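Long-range contacts in uncharacterized protein (Nostoc punctiforme, PDB 2QDR), which is of unknown function but adopts a double-stranded beta-helix (cupin) fold and is a putative dioxygenase: residues A[75-80]-A[100-105]; A[114-119]-A[155-160]; A[190-195]-A[208-213]; A[233-238]-A[294-299]; A[246-251]-A[274-279]. All coordinates share one frame; numbering follows the deposited sequence.

In the fold
Contact 2 lies nearest the centre of the chain, about 7 Å between centres, and is buried; contact 1 lies about 22 Å out and is partly buried, yet reaches the same sheet. Contact 2 joins strands by backbone hydrogen bonds, whereas contact 1 rests on apolar packing. Contact 3 touches contact 2 through the E114-R211 salt bridge and relies on a lysine laid over an indole. Contacts 4 and 5 share another sheet, in which strands 233-236 and 268-275 are neighbours, and contact 5 is nested in the loop that contact 4 closes. Though peripheral in the chain, contact 4 is buried, with a neighbouring subunit packed on it; contacts 3 and 5 both meet a different neighbouring subunit.

Contact 1: residues A[75-80]-A[100-105]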
# COMPACT_ATOMS: atom_id res chain seq x y z
N ASN A 75 35.03 33.88 34.81
CA ASN A 75 34.80 35.14 34.07
C ASN A 75 33.63 35.09 33.05
O ASN A 75 33.11 36.13 32.65
CB ASN A 75 36.11 35.63 33.39
CG ASN A 75 36.67 34.66 32.33
OD1 ASN A 75 36.04 33.69 31.92
ND2 ASN A 75 37.89 34.94 31.90
N ILE A 76 33.22 33.87 32.66
CA ILE A 76 32.13 33.66 31.70
C ILE A 76 30.83 34.25 32.26
O ILE A 76 30.63 34.25 33.47
CB ILE A 76 31.96 32.14 31.34
CG1 ILE A 76 33.28 31.54 30.76
CG2 ILE A 76 30.78 31.91 30.37
CD1 ILE A 76 33.85 32.21 29.51
N ALA A 77 29.98 34.80 31.38
CA ALA A 77 28.73 35.41 31.80
C ALA A 77 27.81 34.32 32.36
O ALA A 77 27.77 33.22 31.81
CB ALA A 77 28.06 36.11 30.64
N PRO A 78 27.09 34.62 33.46
CA PRO A 78 26.21 33.61 34.02
C PRO A 78 24.81 33.61 33.38
O PRO A 78 24.39 34.60 32.79
CB PRO A 78 26.09 34.05 35.47
CG PRO A 78 26.11 35.55 35.39
CD PRO A 78 27.02 35.88 34.22
N GLY A 79 24.12 32.49 33.52
CA GLY A 79 22.76 32.32 33.02
C GLY A 79 21.89 32.16 34.25
O GLY A 79 22.36 32.37 35.38
N SER A 80 20.62 31.83 34.02
CA SER A 80 19.66 31.60 35.09
C SER A 80 19.22 30.18 34.91
O SER A 80 19.41 29.63 33.83
CB SER A 80 18.47 32.53 34.96
OG SER A 80 17.65 32.13 33.88
N PRO A 100 22.22 37.94 26.36
CA PRO A 100 22.66 38.45 25.04
C PRO A 100 24.13 38.29 24.64
O PRO A 100 24.41 37.79 23.55
CB PRO A 100 22.32 39.94 25.13
CG PRO A 100 21.13 39.99 25.97
CD PRO A 100 21.28 38.90 26.99
N LYS A 101 25.06 38.68 25.52
CA LYS A 101 26.50 38.59 25.24
C LYS A 101 27.15 37.29 25.77
O LYS A 101 28.37 37.25 25.93
CB LYS A 101 27.23 39.83 25.78
CG LYS A 101 26.74 41.16 25.20
N PHE A 102 26.36 36.24 26.03
CA PHE A 102 26.90 34.98 26.54
C PHE A 102 27.87 34.41 25.51
O PHE A 102 27.57 34.39 24.32
CB PHE A 102 25.80 33.97 26.85
CG PHE A 102 26.29 32.66 27.39
CD1 PHE A 102 26.51 32.50 28.76
CD2 PHE A 102 26.53 31.58 26.55
CE1 PHE A 102 26.97 31.29 29.27
CE2 PHE A 102 26.98 30.37 27.06
CZ PHE A 102 27.20 30.23 28.42
N GLU A 103 29.03 33.96 26.00
CA GLU A 103 30.07 33.41 25.14
C GLU A 103 30.91 32.47 26.01
O GLU A 103 31.43 32.90 27.04
CB GLU A 103 30.87 34.54 24.51
CG GLU A 103 31.89 34.09 23.49
CD GLU A 103 32.49 35.25 22.69
OE1 GLU A 103 32.24 36.43 23.03
OE2 GLU A 103 33.21 34.97 21.71
N ALA A 104 30.98 31.20 25.61
CA ALA A 104 31.72 30.18 26.33
C ALA A 104 32.81 29.55 25.44
O ALA A 104 32.68 29.55 24.21
CB ALA A 104 30.77 29.11 26.84
N PRO A 105 33.86 29.00 26.07
CA PRO A 105 34.95 28.39 25.32
C PRO A 105 34.62 26.97 24.90
O PRO A 105 33.62 26.39 25.34
CB PRO A 105 36.09 28.39 26.33
CG PRO A 105 35.42 28.17 27.62
CD PRO A 105 34.10 28.87 27.52
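I76 does most of the apolar work here, sending its two branches to different partners on 100-105. The longer branch meets the P105 ring tip to tip, CD1 of I76 lying 3.9 Å from CD of P105. The shorter one, CG2 of I76, comes up to CE1 of F102 at 4.0 Å, the two side chains crossing obliquely. Chi1 of I76 (-57°) sets CG2 anti to the backbone N, on the side of the F102 ring, and chi2 (-58°) carries CD1 to P105. A77 adds a looser touch, its CB 4.4 Å from CD1 of F102.

A second group of contacts sets carbon against carbonyl oxygen. Both CD1 and CG2 of I76 rest about 3.5 Å from the backbone O of E103, so the isoleucine straddles that oxygen. In the reverse direction, the backbone O of A77 lies at the rim of the F102 ring and near its plane, 3.3 Å from CE1 of F102. An oxygen placed there probably gains a little from the slightly positive ring hydrogens. The two segments make no hydrogen bond to each other, and what holds them together is packing.

Their backbone bonds go to other strands. G79 pairs with W67 and S80 with V97, at the start of strand 79-86, while F102 pairs with V148 and A104 with W146 of strand 146-149. F102 also stacks edge-to-face on W146, and P105 packs on M72 and P73. The contact thus brings the loop leading into strand 79-86 against the edge strand 103-104 of the small four-stranded sheet.

Contact 2: residues A[114-119]-A[155-160]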
# COMPACT_ATOMS: atom_id res chain seq x y z
N GLU A 114 21.68 17.17 26.33
CA GLU A 114 20.72 17.43 25.27
C GLU A 114 20.31 18.88 25.42
O GLU A 114 20.18 19.38 26.54
CB GLU A 114 19.50 16.53 25.33
CG GLU A 114 19.86 15.12 25.64
CD GLU A 114 18.76 14.14 25.30
OE1 GLU A 114 18.18 14.22 24.20
OE2 GLU A 114 18.54 13.25 26.13
N ILE A 115 20.11 19.54 24.28
CA ILE A 115 19.76 20.94 24.20
C ILE A 115 18.62 21.11 23.22
O ILE A 115 18.69 20.54 22.14
CB ILE A 115 21.01 21.72 23.70
CG1 ILE A 115 22.14 21.62 24.73
CG2 ILE A 115 20.72 23.20 23.41
CD1 ILE A 115 23.41 22.30 24.30
N PHE A 116 17.60 21.88 23.60
CA PHE A 116 16.46 22.18 22.73
C PHE A 116 16.10 23.65 22.93
O PHE A 116 15.70 24.04 24.02
CB PHE A 116 15.26 21.28 23.03
CG PHE A 116 14.11 21.52 22.10
CD1 PHE A 116 14.07 20.90 20.86
CD2 PHE A 116 13.08 22.39 22.44
CE1 PHE A 116 13.01 21.12 19.99
CE2 PHE A 116 12.03 22.63 21.57
CZ PHE A 116 11.99 21.98 20.34
N VAL A 117 16.18 24.44 21.86
CA VAL A 117 15.94 25.89 21.93
C VAL A 117 14.46 26.26 21.95
O VAL A 117 13.73 25.98 21.00
CB VAL A 117 16.63 26.61 20.75
CG1 VAL A 117 16.42 28.14 20.83
CG2 VAL A 117 18.13 26.28 20.72
N ILE A 118 14.04 26.94 23.01
CA ILE A 118 12.66 27.38 23.20
C ILE A 118 12.43 28.76 22.61
O ILE A 118 11.43 28.98 21.94
CB ILE A 118 12.30 27.44 24.70
CG1 ILE A 118 12.50 26.08 25.37
CG2 ILE A 118 10.84 27.94 24.89
CD1 ILE A 118 12.30 26.11 26.87
N LYS A 119 13.33 29.70 22.91
CA LYS A 119 13.24 31.07 22.42
C LYS A 119 14.64 31.53 22.06
O LYS A 119 15.62 31.03 22.61
CB LYS A 119 12.62 31.98 23.49
CG LYS A 119 12.17 33.38 23.00
CD LYS A 119 11.79 34.37 24.14
CE LYS A 119 13.04 34.92 24.88
NZ LYS A 119 12.73 35.83 26.01
N GLU A 155 16.42 30.96 25.47
CA GLU A 155 15.87 30.03 26.46
C GLU A 155 16.02 28.62 25.92
O GLU A 155 15.67 28.36 24.76
CB GLU A 155 14.43 30.34 26.82
CG GLU A 155 14.28 31.75 27.35
CD GLU A 155 12.96 32.03 28.02
OE1 GLU A 155 12.35 31.08 28.56
OE2 GLU A 155 12.57 33.21 28.06
N ILE A 156 16.52 27.71 26.76
CA ILE A 156 16.82 26.35 26.37
C ILE A 156 16.46 25.27 27.39
O ILE A 156 16.60 25.49 28.59
CB ILE A 156 18.37 26.20 26.21
CG1 ILE A 156 19.01 27.38 25.46
CG2 ILE A 156 18.78 24.89 25.52
CD1 ILE A 156 20.52 27.30 25.33
N LEU A 157 16.02 24.11 26.90
CA LEU A 157 15.75 22.97 27.77
C LEU A 157 17.13 22.32 27.89
O LEU A 157 17.62 21.73 26.94
CB LEU A 157 14.74 21.99 27.20
CG LEU A 157 13.30 22.49 27.03
CD1 LEU A 157 12.45 21.42 26.34
CD2 LEU A 157 12.69 22.89 28.37
N TRP A 158 17.75 22.48 29.06
CA TRP A 158 19.08 21.95 29.33
C TRP A 158 18.93 20.61 30.03
O TRP A 158 18.47 20.56 31.18
CB TRP A 158 19.84 22.94 30.20
CG TRP A 158 21.27 22.64 30.43
CD1 TRP A 158 21.80 21.89 31.44
CD2 TRP A 158 22.37 23.13 29.66
NE1 TRP A 158 23.18 21.87 31.33
CE2 TRP A 158 23.55 22.63 30.25
CE3 TRP A 158 22.47 23.95 28.53
CZ2 TRP A 158 24.82 22.90 29.73
CZ3 TRP A 158 23.74 24.23 28.02
CH2 TRP A 158 24.89 23.70 28.62
N MSE A 159 19.33 19.54 29.36
CA MSE A 159 19.18 18.16 29.87
C MSE A 159 20.48 17.40 30.13
O MSE A 159 21.08 16.86 29.21
CB MSE A 159 18.30 17.40 28.87
CG MSE A 159 16.86 17.87 28.88
SE MSE A 159 15.83 17.39 27.33
CE MSE A 159 16.64 18.56 26.01
N GLU A 160 20.89 17.35 31.39
CA GLU A 160 22.10 16.66 31.83
C GLU A 160 21.70 15.22 32.13
O GLU A 160 20.92 15.01 33.03
CB GLU A 160 22.66 17.34 33.07
CG GLU A 160 22.93 18.85 32.90
CD GLU A 160 23.50 19.51 34.14
OE1 GLU A 160 23.78 18.81 35.15
OE2 GLU A 160 23.65 20.74 34.12
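The backbone O of E155 is gripped by two successive N-H groups, I118 N at 2.8 Å and K119 N at 3.3 Å, both arriving from the same face of the carbonyl plane. This is a classic beta bulge, set where the chain turns a corner at I118. E155 N answers to K119 O at 3.0 Å. Further along, L157 N reaches F116 O at 2.9 Å, though the return bond is weak, and E114 and M159 exchange two good bonds.

I118 points toward 155-160, and its CD1 meets CD2 of L157 at 3.6 Å, the side chains at about a right angle. Selenomethionine M159 bends back at chi3 (-71°), which brings its CE 3.6 Å from CB of E114. At the outer end, K119 NZ and E155 OE2 form a weak salt bridge of 3.3 Å; the other oxygen of that carboxylate, OE1, forms a salt bridge with R95.

The carboxylate of E114 is held outside the pair, by Y134 OH, R211, R284 and N161. Backbone bonds and apolar side chains therefore join these neighbouring strands near the centre of the chain, while E114 ties them to the neighbouring sheet and the K119-E155 pair marks the more exposed end.

Contact 3: residues A[190-195]-A[208-213]; sequences KLLPWG and KWLRKD
K208 lies stretched over one face of the W194 indole, a CH-pi and cation-pi arrangement that fastens the loop 190-195 to strand 205-212 in the seven-stranded sheet of this cupin fold. The lysine leaves its strand with CG beside the backbone N (chi1 -84°) and runs straight from there, all later torsions anti, so that its methylenes cross the ring system one after another. CG of K208 lies over the face at the CE3-CZ3 rim of the six-membered ring, 3.5 Å from CE3 of W194. CE is 3.8 Å from the centroid of the W194 five-membered ring and only 15° off its normal. NZ of K208 has passed a little beyond, 4.5 Å from the same centroid, still over the face.

At its tip the ammonium group reaches back to the loop, with a weak bond of 3.1 Å from NZ of K208 to O of L192 and a further hydrogen bond to S189 O. It also bonds to H227 ND1 of a neighbouring subunit. W194 is anchored toward the same subunit, its NE1 bonding to the P226 O there, which helps fix the rotation of the indole. One lysine and one tryptophan thus serve the intrachain packing and the subunit interface together.

L192 approaches from the loop with CG anti to its backbone N (chi1 -161°), which sets CG on the carbonyl side. The strand receives it at a classic beta bulge, where L210 and R211 both face V219. CD2 of L192 settles 4.1 Å from CD2 of L210 and 3.5 Å from the backbone O of W209.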
# COMPACT_ATOMS: atom_id res chain seq x y z
N LYS A 190 12.25 22.30 12.66
CA LYS A 190 11.33 23.02 11.77
C LYS A 190 11.44 22.52 10.32
O LYS A 190 10.43 22.41 9.63
CB LYS A 190 11.54 24.55 11.84
CG LYS A 190 11.41 25.15 13.26
CD LYS A 190 11.46 26.68 13.32
CE LYS A 190 12.73 27.27 12.72
NZ LYS A 190 13.99 26.70 13.29
N LEU A 191 12.66 22.19 9.88
CA LEU A 191 12.92 21.69 8.52
C LEU A 191 12.58 20.20 8.33
O LEU A 191 12.45 19.73 7.20
CB LEU A 191 14.40 21.87 8.16
CG LEU A 191 14.97 23.28 8.26
CD1 LEU A 191 16.45 23.30 7.84
CD2 LEU A 191 14.16 24.25 7.43
N LEU A 192 12.43 19.49 9.43
CA LEU A 192 12.13 18.08 9.42
C LEU A 192 10.64 17.95 9.09
O LEU A 192 9.89 18.86 9.40
CB LEU A 192 12.49 17.54 10.81
CG LEU A 192 12.74 16.08 11.13
CD1 LEU A 192 13.95 15.54 10.35
CD2 LEU A 192 12.94 15.92 12.64
N PRO A 193 10.22 16.88 8.38
CA PRO A 193 8.78 16.72 8.06
C PRO A 193 8.01 15.89 9.08
O PRO A 193 8.62 15.07 9.77
CB PRO A 193 8.82 15.96 6.74
CG PRO A 193 10.03 15.07 6.89
CD PRO A 193 11.01 15.78 7.79
N TRP A 194 6.70 16.09 9.19
CA TRP A 194 5.87 15.31 10.11
C TRP A 194 5.63 13.91 9.58
O TRP A 194 5.43 13.73 8.38
CB TRP A 194 4.51 15.96 10.39
CG TRP A 194 4.58 17.19 11.20
CD1 TRP A 194 4.42 18.46 10.78
CD2 TRP A 194 4.87 17.27 12.61
NE1 TRP A 194 4.56 19.33 11.82
CE2 TRP A 194 4.84 18.63 12.96
CE3 TRP A 194 5.15 16.32 13.60
CZ2 TRP A 194 5.10 19.07 14.26
CZ3 TRP A 194 5.42 16.75 14.89
CH2 TRP A 194 5.39 18.11 15.21
N GLY A 195 5.65 12.94 10.49
CA GLY A 195 5.43 11.54 10.16
C GLY A 195 4.39 10.94 11.09
O GLY A 195 3.93 11.61 12.03
N LYS A 208 7.72 13.87 15.27
CA LYS A 208 9.01 14.25 14.67
C LYS A 208 10.12 13.71 15.53
O LYS A 208 10.45 14.31 16.55
CB LYS A 208 9.23 15.75 14.52
CG LYS A 208 8.65 16.38 13.31
CD LYS A 208 8.98 17.87 13.31
CE LYS A 208 8.38 18.55 12.12
NZ LYS A 208 8.75 19.98 12.00
N TRP A 209 10.70 12.58 15.13
CA TRP A 209 11.81 12.01 15.89
C TRP A 209 13.07 12.86 15.82
O TRP A 209 13.51 13.21 14.73
CB TRP A 209 12.17 10.61 15.40
CG TRP A 209 11.23 9.59 15.85
CD1 TRP A 209 10.07 9.21 15.26
CD2 TRP A 209 11.38 8.79 17.02
NE1 TRP A 209 9.48 8.22 15.99
CE2 TRP A 209 10.27 7.94 17.08
CE3 TRP A 209 12.35 8.72 18.02
CZ2 TRP A 209 10.09 7.02 18.11
CZ3 TRP A 209 12.18 7.80 19.03
CH2 TRP A 209 11.06 6.96 19.07
N LEU A 210 13.63 13.18 16.98
CA LEU A 210 14.87 13.94 17.08
C LEU A 210 16.05 13.02 17.42
O LEU A 210 17.18 13.26 16.98
CB LEU A 210 14.73 15.02 18.12
CG LEU A 210 13.59 16.03 17.95
CD1 LEU A 210 13.60 17.01 19.13
CD2 LEU A 210 13.66 16.76 16.61
N ARG A 211 15.79 11.97 18.21
CA ARG A 211 16.83 11.01 18.59
C ARG A 211 16.19 9.72 19.10
O ARG A 211 15.17 9.76 19.77
CB ARG A 211 17.75 11.59 19.67
CG ARG A 211 18.94 10.68 20.07
CD ARG A 211 19.79 11.33 21.16
NE ARG A 211 19.00 11.49 22.38
CZ ARG A 211 18.90 10.61 23.37
NH1 ARG A 211 19.58 9.46 23.38
NH2 ARG A 211 18.12 10.90 24.40
N LYS A 212 16.82 8.58 18.80
CA LYS A 212 16.34 7.27 19.20
C LYS A 212 17.46 6.47 19.89
O LYS A 212 18.55 6.36 19.34
CB LYS A 212 15.78 6.55 17.96
CG LYS A 212 14.99 5.26 18.24
CD LYS A 212 14.35 4.63 16.98
CE LYS A 212 13.26 5.51 16.32
NZ LYS A 212 12.66 4.87 15.10
N ASP A 213 17.20 5.93 21.09
CA ASP A 213 18.17 5.12 21.86
C ASP A 213 18.45 3.82 21.18
O ASP A 213 17.74 3.43 20.26
CB ASP A 213 17.61 4.67 23.23
CG ASP A 213 17.36 5.79 24.19
OD1 ASP A 213 18.10 6.80 24.17
OD2 ASP A 213 16.45 5.63 25.03

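Contact 4: residues A[233-238]-A[294-299]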
# COMPACT_ATOMS: atom_id res chain seq x y z
N GLN A 233 -8.04 6.52 30.03
CA GLN A 233 -6.85 6.82 30.81
C GLN A 233 -5.76 5.95 30.23
O GLN A 233 -6.05 5.06 29.42
CB GLN A 233 -7.03 6.52 32.30
CG GLN A 233 -8.18 7.28 32.94
CD GLN A 233 -8.30 7.03 34.44
OE1 GLN A 233 -7.31 7.01 35.17
NE2 GLN A 233 -9.53 6.90 34.90
N MSE A 234 -4.51 6.19 30.62
CA MSE A 234 -3.37 5.40 30.13
C MSE A 234 -2.36 5.00 31.20
O MSE A 234 -1.75 5.84 31.85
CB MSE A 234 -2.60 6.17 29.07
CG MSE A 234 -3.35 6.43 27.79
SE MSE A 234 -2.17 7.52 26.67
CE MSE A 234 -3.31 7.99 25.37
N ILE A 235 -2.18 3.69 31.35
CA ILE A 235 -1.22 3.15 32.28
C ILE A 235 0.07 3.16 31.45
O ILE A 235 0.15 2.53 30.38
CB ILE A 235 -1.62 1.77 32.79
CG1 ILE A 235 -2.98 1.85 33.50
CG2 ILE A 235 -0.52 1.22 33.71
CD1 ILE A 235 -3.61 0.53 33.82
N GLN A 236 1.06 3.92 31.92
CA GLN A 236 2.33 4.10 31.23
C GLN A 236 3.49 3.41 31.94
O GLN A 236 4.13 4.03 32.79
CB GLN A 236 2.60 5.60 31.07
CG GLN A 236 1.59 6.31 30.16
CD GLN A 236 1.91 7.78 29.87
OE1 GLN A 236 2.88 8.34 30.38
NE2 GLN A 236 1.08 8.42 29.05
N PRO A 237 3.78 2.12 31.63
CA PRO A 237 4.91 1.40 32.25
C PRO A 237 6.29 1.86 31.74
O PRO A 237 7.08 1.05 31.25
CB PRO A 237 4.61 -0.06 31.88
CG PRO A 237 4.00 0.05 30.57
CD PRO A 237 3.04 1.21 30.75
N TYR A 238 6.60 3.14 31.89
CA TYR A 238 7.84 3.73 31.42
C TYR A 238 7.94 5.16 31.93
O TYR A 238 6.94 5.72 32.37
CB TYR A 238 7.89 3.71 29.88
CG TYR A 238 6.68 4.36 29.22
CD1 TYR A 238 6.67 5.72 28.92
CD2 TYR A 238 5.56 3.61 28.89
CE1 TYR A 238 5.57 6.31 28.32
CE2 TYR A 238 4.45 4.21 28.29
CZ TYR A 238 4.47 5.55 28.00
OH TYR A 238 3.38 6.14 27.40
N THR A 294 2.62 -1.92 25.93
CA THR A 294 3.50 -0.85 26.43
C THR A 294 2.72 0.43 26.80
O THR A 294 3.22 1.22 27.57
CB THR A 294 4.65 -0.49 25.45
OG1 THR A 294 4.12 -0.06 24.19
CG2 THR A 294 5.60 -1.69 25.26
N VAL A 295 1.54 0.65 26.19
CA VAL A 295 0.68 1.80 26.51
C VAL A 295 -0.67 1.13 26.63
O VAL A 295 -1.23 0.68 25.63
CB VAL A 295 0.69 2.91 25.44
CG1 VAL A 295 -0.16 4.11 25.88
CG2 VAL A 295 2.12 3.36 25.19
N LEU A 296 -1.18 1.06 27.86
CA LEU A 296 -2.42 0.37 28.16
C LEU A 296 -3.59 1.30 28.42
O LEU A 296 -3.58 2.03 29.41
CB LEU A 296 -2.19 -0.48 29.43
CG LEU A 296 -0.89 -1.29 29.51
CD1 LEU A 296 -0.78 -2.02 30.85
CD2 LEU A 296 -0.79 -2.24 28.36
N SER A 297 -4.58 1.30 27.53
CA SER A 297 -5.77 2.13 27.72
C SER A 297 -6.57 1.56 28.89
O SER A 297 -6.77 0.35 28.97
CB SER A 297 -6.61 2.24 26.46
OG SER A 297 -5.91 3.00 25.49
N TYR A 298 -7.01 2.45 29.78
CA TYR A 298 -7.74 2.11 31.00
C TYR A 298 -9.00 2.98 31.16
O TYR A 298 -8.94 4.19 30.95
CB TYR A 298 -6.75 2.26 32.17
CG TYR A 298 -7.30 2.08 33.56
CD1 TYR A 298 -7.90 0.89 33.94
CD2 TYR A 298 -7.08 3.06 34.55
CE1 TYR A 298 -8.37 0.71 35.26
CE2 TYR A 298 -7.54 2.88 35.86
CZ TYR A 298 -8.17 1.71 36.21
OH TYR A 298 -8.65 1.53 37.49
N ALA A 299 -10.13 2.36 31.52
CA ALA A 299 -11.40 3.08 31.70
C ALA A 299 -12.28 2.36 32.74
O ALA A 299 -13.21 1.64 32.38
CB ALA A 299 -12.12 3.22 30.37
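V295 forks against two side chains of 233-238: its CG1 lies 4.0 Å from SE of selenomethionine M234, and its CG2 is 3.8 Å from OH of Y238. Just before it, the backbone O of T294 fits a notch between P237 and Y238, 3.2 Å from CD of P237 and near the plane of the tyrosine ring, at the CE2 edge. P237 is the centre of an inverse gamma turn, which probably helps shape this notch.

Next to the turn the segments become antiparallel strands. Q233 N bonds to Y298 O at 2.7 Å and I235 N to L296 O at 2.9 Å, each with a return bond. I235 fills the space beside Y298, its CD1 3.9 Å from CB of Y298, the two side chains crossing. Q233 is extended and lies alongside the tyrosine, OE1 4.0 Å from CD2 of Y298, amide and ring planes 65° apart. An alanine at Q233 would keep the backbone bonds but would probably leave a gap beside the CD2 edge of the Y298 ring, where the amide oxygen now lies.

Y298 reaches a neighbouring subunit, where its OH bonds to Q128 N and its ring stacks edge-to-face on W127; I235 touches W127 too. The chemistry implies a division of labour: backbone bonds hold the strands, and the face carrying I235, L296 and Y298 packs against that neighbouring subunit.

Contact 5: residues A[246-251]-A[274-279]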
# COMPACT_ATOMS: atom_id res chain seq x y z
N THR A 246 3.43 25.06 22.35
CA THR A 246 2.34 25.88 21.85
C THR A 246 1.01 25.13 22.01
O THR A 246 0.99 23.91 22.13
CB THR A 246 2.61 26.34 20.38
OG1 THR A 246 1.79 27.48 20.09
CG2 THR A 246 2.35 25.25 19.37
N GLY A 247 -0.09 25.88 22.03
CA GLY A 247 -1.43 25.31 22.17
C GLY A 247 -1.69 24.80 23.57
O GLY A 247 -1.10 25.31 24.52
N TYR A 248 -2.59 23.82 23.69
CA TYR A 248 -2.90 23.24 25.00
C TYR A 248 -3.40 21.82 24.92
O TYR A 248 -3.72 21.32 23.86
CB TYR A 248 -4.01 24.03 25.73
CG TYR A 248 -5.46 23.72 25.32
CD1 TYR A 248 -6.08 24.40 24.28
CD2 TYR A 248 -6.22 22.77 26.02
CE1 TYR A 248 -7.40 24.12 23.93
CE2 TYR A 248 -7.53 22.48 25.66
CZ TYR A 248 -8.11 23.17 24.61
OH TYR A 248 -9.40 22.93 24.24
N CYS A 249 -3.48 21.21 26.09
CA CYS A 249 -4.03 19.87 26.23
C CYS A 249 -4.51 19.65 27.66
O CYS A 249 -3.73 19.72 28.61
CB CYS A 249 -3.04 18.78 25.85
SG CYS A 249 -3.82 17.16 25.97
N ASP A 250 -5.82 19.44 27.79
CA ASP A 250 -6.43 19.17 29.08
C ASP A 250 -6.14 17.72 29.35
O ASP A 250 -6.33 16.90 28.48
CB ASP A 250 -7.95 19.39 29.08
CG ASP A 250 -8.35 20.83 28.82
OD1 ASP A 250 -7.52 21.74 29.03
OD2 ASP A 250 -9.50 21.08 28.43
N VAL A 251 -5.60 17.43 30.53
CA VAL A 251 -5.32 16.07 30.95
C VAL A 251 -5.97 16.00 32.34
O VAL A 251 -5.43 16.49 33.33
CB VAL A 251 -3.81 15.68 30.84
CG1 VAL A 251 -2.89 16.74 31.44
CG2 VAL A 251 -3.59 14.31 31.46
N ILE A 274 -7.75 15.78 26.34
CA ILE A 274 -8.69 16.44 25.43
C ILE A 274 -8.15 17.83 25.08
O ILE A 274 -7.61 18.53 25.93
CB ILE A 274 -10.13 16.56 26.01
CG1 ILE A 274 -10.64 15.22 26.58
CG2 ILE A 274 -11.10 17.12 24.93
CD1 ILE A 274 -12.09 15.22 27.14
N THR A 275 -8.29 18.21 23.81
CA THR A 275 -7.89 19.54 23.32
C THR A 275 -8.61 19.88 22.02
O THR A 275 -8.52 19.15 21.04
CB THR A 275 -6.36 19.69 23.14
OG1 THR A 275 -6.10 20.91 22.44
CG2 THR A 275 -5.73 18.56 22.36
N ASP A 276 -9.36 20.98 22.05
CA ASP A 276 -10.10 21.45 20.89
C ASP A 276 -9.20 22.23 19.94
O ASP A 276 -9.52 22.33 18.76
CB ASP A 276 -11.28 22.31 21.32
CG ASP A 276 -12.33 21.54 22.11
OD1 ASP A 276 -12.46 20.31 21.96
OD2 ASP A 276 -13.06 22.20 22.87
N ASP A 277 -8.09 22.78 20.44
CA ASP A 277 -7.15 23.59 19.65
C ASP A 277 -5.94 22.82 19.13
O ASP A 277 -5.40 23.18 18.07
CB ASP A 277 -6.65 24.78 20.50
CG ASP A 277 -7.76 25.76 20.87
OD1 ASP A 277 -8.94 25.55 20.50
OD2 ASP A 277 -7.46 26.75 21.57
N GLY A 278 -5.49 21.81 19.87
CA GLY A 278 -4.31 21.03 19.49
C GLY A 278 -3.08 21.70 20.08
O GLY A 278 -3.21 22.62 20.90
N GLY A 279 -1.89 21.24 19.69
CA GLY A 279 -0.65 21.83 20.20
C GLY A 279 0.63 21.12 19.78
O GLY A 279 0.58 20.07 19.14
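The hydroxyl OG1 of T275 sits over the centre of the Y248 ring, 3.6 Å above its plane, and donates to the backbone O of that same tyrosine at 2.8 Å. It also accepts from G278 N at 2.8 Å, three residues on, so this is an ST motif built against the face of an aromatic ring. T275 CB adds a CH-pi contact over the same face.

Y248 is turned with CG between the backbone N and the carbonyl carbon (chi1 82°), the crowded position. Its ring lies across the turn at 275-278. The OH accepts from D276 N at 2.9 Å, with a fairly straight bond of 164°. The D277 carboxylate meets the ring at the edge and in its plane, CG 3.5 Å from CE1 of Y248, the two planes 77° apart. R255 makes a cation-pi contact with the tyrosine and a salt bridge with D250. A phenylalanine in place of Y248 would probably leave D276 N without its acceptor and the turn less firmly tied to strand 248-251.

D276 also faces a neighbouring subunit, its OD2 forming a salt bridge with K131 NZ there. Two glycines make the close approach possible, since a CB on G247, whose phi is positive, would run into G278 O, and one on G279 into T246 O. The chain comes together in two separate antiparallel stretches, G247 opposite G279 and D250 opposite I274, with the turn between them. At the second, D250 N donates to I274 O at 2.7 Å, and I274 N to D250 O at 2.8 Å.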